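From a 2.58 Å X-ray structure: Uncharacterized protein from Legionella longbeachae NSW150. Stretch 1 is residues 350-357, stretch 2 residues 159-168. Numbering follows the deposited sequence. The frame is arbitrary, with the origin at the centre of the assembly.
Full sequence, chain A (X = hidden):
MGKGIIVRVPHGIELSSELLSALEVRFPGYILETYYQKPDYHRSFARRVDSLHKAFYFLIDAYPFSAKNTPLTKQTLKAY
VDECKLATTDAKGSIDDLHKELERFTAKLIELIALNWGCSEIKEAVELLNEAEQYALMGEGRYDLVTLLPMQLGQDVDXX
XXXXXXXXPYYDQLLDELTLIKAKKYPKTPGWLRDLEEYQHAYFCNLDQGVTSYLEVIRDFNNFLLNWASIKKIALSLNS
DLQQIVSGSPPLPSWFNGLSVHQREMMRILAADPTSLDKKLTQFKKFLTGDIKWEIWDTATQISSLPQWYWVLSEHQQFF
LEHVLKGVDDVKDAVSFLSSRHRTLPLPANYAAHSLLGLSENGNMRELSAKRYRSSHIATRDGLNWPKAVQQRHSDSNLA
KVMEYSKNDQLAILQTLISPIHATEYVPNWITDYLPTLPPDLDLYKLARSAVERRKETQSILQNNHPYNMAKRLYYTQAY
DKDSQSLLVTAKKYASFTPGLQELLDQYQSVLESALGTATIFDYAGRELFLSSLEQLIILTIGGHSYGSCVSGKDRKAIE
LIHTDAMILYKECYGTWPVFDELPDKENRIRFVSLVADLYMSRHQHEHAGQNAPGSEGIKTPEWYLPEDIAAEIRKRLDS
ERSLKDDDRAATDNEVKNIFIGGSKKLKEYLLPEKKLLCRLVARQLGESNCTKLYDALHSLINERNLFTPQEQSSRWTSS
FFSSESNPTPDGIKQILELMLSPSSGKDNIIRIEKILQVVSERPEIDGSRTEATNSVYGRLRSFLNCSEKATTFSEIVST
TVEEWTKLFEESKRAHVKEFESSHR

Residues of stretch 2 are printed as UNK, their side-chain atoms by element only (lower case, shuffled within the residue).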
# COMPACT_ATOMS: atom_id res chain seq x y z
N ASN A 350 -9.43 4.26 -5.12
CA ASN A 350 -10.43 3.26 -5.40
C ASN A 350 -11.75 3.93 -5.73
O ASN A 350 -12.79 3.48 -5.27
CB ASN A 350 -10.57 2.30 -4.20
CG ASN A 350 -11.29 1.01 -4.55
OD1 ASN A 350 -11.48 0.63 -5.73
ND2 ASN A 350 -11.70 0.30 -3.52
N TYR A 351 -11.68 4.99 -6.54
CA TYR A 351 -12.82 5.84 -6.83
C TYR A 351 -13.57 5.34 -8.04
O TYR A 351 -12.99 5.17 -9.10
CB TYR A 351 -12.35 7.26 -7.06
CG TYR A 351 -13.44 8.31 -7.37
CD1 TYR A 351 -14.59 8.45 -6.58
CD2 TYR A 351 -13.27 9.22 -8.43
CE1 TYR A 351 -15.54 9.43 -6.82
CE2 TYR A 351 -14.21 10.21 -8.68
CZ TYR A 351 -15.35 10.32 -7.89
OH TYR A 351 -16.31 11.29 -8.19
N ALA A 352 -14.87 5.12 -7.89
CA ALA A 352 -15.63 4.45 -8.95
C ALA A 352 -17.07 4.73 -8.76
O ALA A 352 -17.48 5.17 -7.66
CB ALA A 352 -15.39 2.96 -8.93
N ALA A 353 -17.84 4.45 -9.81
CA ALA A 353 -19.28 4.53 -9.73
C ALA A 353 -19.89 3.18 -9.99
O ALA A 353 -19.63 2.58 -11.03
CB ALA A 353 -19.80 5.53 -10.73
N HIS A 354 -20.73 2.74 -9.05
CA HIS A 354 -21.36 1.42 -9.08
C HIS A 354 -22.77 1.60 -9.52
O HIS A 354 -23.48 2.46 -8.98
CB HIS A 354 -21.35 0.71 -7.68
CG HIS A 354 -21.94 -0.66 -7.73
ND1 HIS A 354 -23.23 -0.93 -7.32
CD2 HIS A 354 -21.46 -1.82 -8.23
CE1 HIS A 354 -23.51 -2.19 -7.55
NE2 HIS A 354 -22.45 -2.77 -8.09
N SER A 355 -23.20 0.78 -10.47
CA SER A 355 -24.59 0.80 -10.91
C SER A 355 -25.02 -0.63 -11.20
O SER A 355 -24.21 -1.54 -11.26
CB SER A 355 -24.78 1.74 -12.14
OG SER A 355 -24.05 1.28 -13.24
N LEU A 356 -26.32 -0.78 -11.39
CA LEU A 356 -26.98 -2.06 -11.60
C LEU A 356 -27.86 -2.00 -12.87
O LEU A 356 -28.73 -1.12 -12.99
CB LEU A 356 -27.83 -2.34 -10.37
CG LEU A 356 -28.35 -3.77 -10.20
CD1 LEU A 356 -27.26 -4.86 -10.11
CD2 LEU A 356 -29.19 -3.75 -8.95
N LEU A 357 -27.59 -2.87 -13.83
CA LEU A 357 -28.35 -2.87 -15.08
C LEU A 357 -29.07 -4.20 -15.37
O LEU A 357 -28.51 -5.29 -15.20
CB LEU A 357 -27.45 -2.60 -16.27
CG LEU A 357 -26.57 -1.38 -16.20
CD1 LEU A 357 -25.84 -1.27 -17.53
CD2 LEU A 357 -27.30 -0.08 -15.89
N UNK A 159 -30.96 -10.82 -17.83
CA UNK A 159 -29.62 -10.78 -17.28
C UNK A 159 -29.47 -9.58 -16.37
O UNK A 159 -30.03 -8.53 -16.62
c UNK A 159 -29.81 -12.93 -21.20
c UNK A 159 -28.70 -11.84 -19.37
c UNK A 159 -27.88 -13.92 -20.24
c UNK A 159 -28.89 -13.94 -21.16
c UNK A 159 -28.60 -10.71 -18.40
o UNK A 159 -28.98 -14.98 -22.04
c UNK A 159 -27.79 -12.87 -19.35
c UNK A 159 -29.71 -11.89 -20.31
N UNK A 160 -28.70 -9.76 -15.31
CA UNK A 160 -28.43 -8.69 -14.38
C UNK A 160 -26.96 -8.32 -14.50
O UNK A 160 -26.10 -9.18 -14.52
c UNK A 160 -30.29 -9.12 -12.77
c UNK A 160 -28.78 -9.09 -12.93
c UNK A 160 -28.18 -8.13 -11.93
N UNK A 161 -26.70 -7.02 -14.60
CA UNK A 161 -25.34 -6.53 -14.73
C UNK A 161 -24.96 -5.72 -13.51
O UNK A 161 -25.62 -4.76 -13.17
c UNK A 161 -25.21 -5.65 -15.96
c UNK A 161 -25.21 -7.66 -17.46
c UNK A 161 -24.96 -5.39 -18.43
c UNK A 161 -24.65 -6.27 -17.24
N UNK A 162 -23.86 -6.11 -12.88
CA UNK A 162 -23.23 -5.28 -11.87
C UNK A 162 -22.12 -4.53 -12.59
O UNK A 162 -21.34 -5.13 -13.33
c UNK A 162 -22.65 -6.12 -10.77
c UNK A 162 -22.87 -7.90 -9.13
n UNK A 162 -22.93 -9.13 -9.12
c UNK A 162 -23.62 -7.10 -10.13
o UNK A 162 -22.24 -7.35 -8.35
N UNK A 163 -22.08 -3.23 -12.39
CA UNK A 163 -21.17 -2.36 -13.11
C UNK A 163 -20.35 -1.46 -12.20
O UNK A 163 -20.91 -0.75 -11.34
c UNK A 163 -21.11 -0.47 -14.77
c UNK A 163 -22.69 -2.34 -15.04
c UNK A 163 -21.98 -1.47 -14.04
N UNK A 164 -19.03 -1.43 -12.37
CA UNK A 164 -18.20 -0.42 -11.64
C UNK A 164 -17.28 0.31 -12.58
O UNK A 164 -16.39 -0.28 -13.18
c UNK A 164 -18.18 -1.30 -9.24
c UNK A 164 -17.36 -1.03 -10.50
o UNK A 164 -18.10 -0.52 -8.28
o UNK A 164 -18.92 -2.30 -9.20
N UNK A 165 -17.56 1.59 -12.76
CA UNK A 165 -16.83 2.40 -13.71
C UNK A 165 -15.81 3.17 -12.89
O UNK A 165 -16.15 3.85 -11.94
c UNK A 165 -18.53 2.55 -15.68
o UNK A 165 -20.69 3.67 -15.51
c UNK A 165 -17.81 3.31 -14.53
o UNK A 165 -20.04 2.99 -17.46
c UNK A 165 -19.83 3.14 -16.25
N UNK A 166 -14.56 2.97 -13.22
CA UNK A 166 -13.46 3.75 -12.68
C UNK A 166 -13.54 5.22 -13.14
O UNK A 166 -13.85 5.51 -14.33
o UNK A 166 -11.05 3.68 -12.47
c UNK A 166 -12.15 3.18 -13.19
N UNK A 167 -13.19 6.11 -12.21
CA UNK A 167 -13.38 7.52 -12.40
C UNK A 167 -12.09 8.29 -12.20
O UNK A 167 -11.39 8.08 -11.24
c UNK A 167 -14.43 8.01 -11.38
c UNK A 167 -16.43 7.99 -12.88
c UNK A 167 -16.74 8.01 -10.45
c UNK A 167 -15.86 7.52 -11.57
N UNK A 168 -11.77 9.23 -13.10
CA UNK A 168 -10.47 9.88 -12.87
C UNK A 168 -10.52 10.67 -11.62
O UNK A 168 -11.50 11.36 -11.42
c UNK A 168 -11.66 10.74 -14.79
c UNK A 168 -12.24 9.43 -14.48
c UNK A 168 -10.34 10.79 -14.06
O HOH W 1 -21.86 2.61 -13.21

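Position 159 has one carbon leading to a six-carbon ring that bears one oxygen. CA-to-CB points sideways, and CB stays 6.3 Å from Leu357 O; the ring lies farther off and makes no contact with stretch 1. A hydroxylated six-membered ring is tyrosine: Tyr159.

Position 160 has three side-chain carbons, one carrying the other two. Branching at CB without a heteroatom fits valine, Val160. Its CG1 lies 3.9 Å from Leu356 CD1, an apolar contact.

Position 161 has four carbons, forked at the second. Its CB lies 3.8 Å from Leu357 CB. The fork after one intervening carbon marks leucine, Leu161. Its backbone pairs with Leu357 in both directions: Leu161 N to Leu357 O is 2.6 Å, and Leu357 N to Leu161 O is 2.8 Å.

Position 162 has three carbons in a row, the last carrying one oxygen and one nitrogen. That is an amide on a two-carbon arm, so glutamine, Gln162. It shares a sheet face with Leu356, whose CD1 is 4.3 Å from Gln162 CG.

Position 163 again has one carbon carrying two. Its CB is 3.5 Å from Ser355 OG. This is Val163. Its CG2 meets Leu357 CD1 at 4.2 Å. Val163 N to Ser355 O and Ser355 N to Val163 O are both hydrogen bonds of 2.9 Å.

Position 164 has two carbons, the second carrying two oxygens. A short carboxylate is aspartate, Asp164. It pairs with His354 without backbone hydrogen bonds; the CA atoms are 4.5 Å apart.

Position 165 has three carbons, the third carrying two oxygens. The longer carboxylate is glutamate, Glu165. A water donates to Glu165 OE1 at 2.8 Å and to Ala353 O at 3.1 Å, and accepts from Ser355 OG at 2.6 Å. It thus links the two strands.

Position 166 has one carbon and one oxygen, which is serine, Ser166. It sits opposite Ala352, with Ala352 CB 4.3 Å from Ser166 CA.

Position 167 has four carbons, forked at the second. One branch end lies over a face of the Tyr351 ring. This is Leu167. Its CD1 is 3.9 Å from the ring centroid, a CH-pi contact, and 3.9 Å from Ala353 CB.

Position 168 has three carbons closing a ring onto the backbone N: Pro168. Its CA-to-CB bond points away from stretch 1, but Pro168 O lies near the plane of the Tyr351 ring, at its edge, 4.0 Å from Tyr351 CE2.

The contact is an antiparallel strand pair. Six backbone hydrogen bonds join alternate residue pairs, and Leu167 N to Tyr351 O (3.3 Å) extends the ladder beyond the strands. On the face with Ala353, Ser355 and Leu357, the side chains of Leu161 and Val163 pack against Leu357; Leu167, just past the strand, covers Ala353 and the Tyr351 ring.

Stretch 2 (159-168) YVLQVDESLP
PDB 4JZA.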